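PDB 7A0H: F-actin-capping protein subunit alpha from Plasmodium berghei, which probably binds the fast-growing barbed ends of actin filaments without needing calcium and so blocks subunit exchange there, here as a homodimer. Local coordinates for residues N169-F174 / V198-A203. Residues are numbered along the deposited sequence; the frame is centred on the assembly and turned at random.
Sequences NKYNLF and VNFLEA
The ring of Tyr171 turns its edge toward the face of Phe200, an offset edge-to-face pair with planes 70° apart and centroids 5.5 Å from each other. Both rings belong to the open end of the beta hairpin formed by strands 170-183 and 187-200, within the five-stranded antiparallel sheet; they lie on its helix-facing side, where Tyr171 and Leu173 touch helix 112-131 and Phe200 meets Tyr116 edge-to-face. Phe200 CE1 and CZ sit at the rim of the tyrosine ring near its plane, CZ lying 3.7 Å from Tyr171 CD2, while Tyr171 CB meets Phe200 CE2 obliquely at 3.4 Å. Opposed first torsions set this up: Tyr171 CG is anti to its carbonyl carbon (chi1 -64°), whereas Phe200 CG takes the crowded position between N and the carbonyl carbon (chi1 73°). Leu173 CD1 also approaches the phenylalanine obliquely, reaching CE2 at 3.9 Å.

The antiparallel register is evidenced by two hydrogen-bonded pairs, Tyr171 with Phe200 and Leu173 with Val198, flanking the non-hydrogen-bonded pair Asn172 with Asn199. Each hydrogen-bonded pair contributes two N-H...O bonds, four in all. Leu173 N gives Val198 O the straightest of the four, in the carbonyl plane. By contrast, Phe200 N reaches Tyr171 O from above the carbonyl plane. Between the bonded pairs, the chains also make CA-H...O contacts, one from Asn172 CA to Val198 O.

On the other face, the side chains of Asn172 and Asn199 cross at about a right angle, and Asn172 OD1 accepts a hydrogen bond from Asn197 ND2. Beyond the paired strands, one water bridges the segments: it accepts from Glu202 N at 3.2 Å and donates weakly to Asn169 OD1 at 3.4 Å.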
# COMPACT_ATOMS: atom_id res chain seq x y z
N ASN A 169 -20.99 -7.67 36.94
CA ASN A 169 -20.86 -9.05 37.41
C ASN A 169 -20.66 -10.04 36.26
O ASN A 169 -20.43 -11.24 36.53
CB ASN A 169 -22.05 -9.45 38.30
CG ASN A 169 -22.11 -10.94 38.58
OD1 ASN A 169 -21.08 -11.59 38.83
ND2 ASN A 169 -23.32 -11.50 38.52
N LYS A 170 -20.66 -9.59 35.00
CA LYS A 170 -20.24 -10.43 33.87
C LYS A 170 -18.74 -10.29 33.60
O LYS A 170 -18.21 -9.17 33.54
CB LYS A 170 -21.05 -10.08 32.62
CG LYS A 170 -20.97 -11.18 31.59
CD LYS A 170 -22.24 -11.25 30.74
CE LYS A 170 -22.21 -12.43 29.77
NZ LYS A 170 -22.91 -12.11 28.45
N TYR A 171 -18.06 -11.42 33.47
CA TYR A 171 -16.62 -11.41 33.39
C TYR A 171 -16.16 -11.30 31.95
O TYR A 171 -16.92 -11.52 31.02
CB TYR A 171 -15.94 -12.65 33.95
CG TYR A 171 -16.10 -12.90 35.43
CD1 TYR A 171 -16.35 -11.85 36.32
CD2 TYR A 171 -15.98 -14.18 35.92
CE1 TYR A 171 -16.50 -12.09 37.67
CE2 TYR A 171 -16.13 -14.44 37.27
CZ TYR A 171 -16.38 -13.40 38.14
OH TYR A 171 -16.52 -13.67 39.48
N ASN A 172 -14.89 -10.93 31.78
CA ASN A 172 -14.41 -10.79 30.42
C ASN A 172 -12.93 -11.10 30.40
O ASN A 172 -12.18 -10.72 31.30
CB ASN A 172 -14.67 -9.38 29.86
CG ASN A 172 -14.30 -9.29 28.41
OD1 ASN A 172 -15.12 -9.54 27.50
ND2 ASN A 172 -13.01 -9.03 28.15
N LEU A 173 -12.54 -11.88 29.45
CA LEU A 173 -11.13 -12.16 29.30
C LEU A 173 -10.73 -11.91 27.85
O LEU A 173 -11.41 -12.35 26.91
CB LEU A 173 -10.83 -13.58 29.71
CG LEU A 173 -10.93 -14.04 31.16
CD1 LEU A 173 -11.01 -15.62 31.03
CD2 LEU A 173 -9.78 -13.65 32.00
N PHE A 174 -9.59 -11.27 27.71
CA PHE A 174 -9.06 -10.92 26.42
C PHE A 174 -7.69 -11.52 26.38
O PHE A 174 -6.86 -11.23 27.26
CB PHE A 174 -9.01 -9.43 26.26
CG PHE A 174 -8.55 -8.97 24.87
CD1 PHE A 174 -9.40 -9.10 23.80
CD2 PHE A 174 -7.28 -8.42 24.67
CE1 PHE A 174 -9.03 -8.67 22.52
CE2 PHE A 174 -6.88 -7.96 23.37
CZ PHE A 174 -7.75 -8.06 22.32
N VAL A 198 -13.62 -13.54 25.51
CA VAL A 198 -14.77 -14.28 26.00
C VAL A 198 -15.45 -13.47 27.09
O VAL A 198 -14.79 -12.98 28.02
CB VAL A 198 -14.46 -15.70 26.52
CG1 VAL A 198 -13.42 -15.66 27.52
CG2 VAL A 198 -15.69 -16.30 27.15
N ASN A 199 -16.75 -13.33 26.97
CA ASN A 199 -17.53 -12.61 27.97
C ASN A 199 -18.50 -13.63 28.58
O ASN A 199 -19.34 -14.17 27.86
CB ASN A 199 -18.25 -11.41 27.33
CG ASN A 199 -18.87 -10.49 28.35
OD1 ASN A 199 -18.16 -9.92 29.21
ND2 ASN A 199 -20.20 -10.41 28.35
N PHE A 200 -18.44 -13.83 29.90
CA PHE A 200 -19.03 -15.03 30.48
C PHE A 200 -19.34 -14.85 31.97
O PHE A 200 -18.73 -14.02 32.65
CB PHE A 200 -18.10 -16.25 30.34
CG PHE A 200 -16.93 -16.19 31.23
CD1 PHE A 200 -16.83 -17.04 32.29
CD2 PHE A 200 -15.92 -15.25 31.04
CE1 PHE A 200 -15.74 -16.95 33.18
CE2 PHE A 200 -14.82 -15.16 31.91
CZ PHE A 200 -14.74 -15.98 32.98
N LEU A 201 -20.26 -15.68 32.45
CA LEU A 201 -20.50 -15.84 33.88
C LEU A 201 -19.81 -17.09 34.42
O LEU A 201 -19.59 -18.07 33.72
CB LEU A 201 -22.00 -15.94 34.16
CG LEU A 201 -22.76 -14.66 33.95
CD1 LEU A 201 -24.21 -15.05 33.78
CD2 LEU A 201 -22.48 -13.61 35.14
N GLU A 202 -19.54 -17.06 35.72
CA GLU A 202 -18.99 -18.24 36.40
C GLU A 202 -19.84 -19.47 36.19
O GLU A 202 -19.33 -20.58 36.03
CB GLU A 202 -18.89 -17.93 37.89
CG GLU A 202 -17.97 -18.82 38.66
CD GLU A 202 -17.66 -18.26 40.01
OE1 GLU A 202 -17.90 -17.02 40.23
OE2 GLU A 202 -17.20 -19.07 40.84
N ALA A 203 -21.15 -19.30 36.20
CA ALA A 203 -22.07 -20.42 36.14
C ALA A 203 -22.20 -20.97 34.74
O ALA A 203 -22.71 -22.08 34.58
CB ALA A 203 -23.42 -19.98 36.71
O HOH W 1 -20.41 -14.73 37.77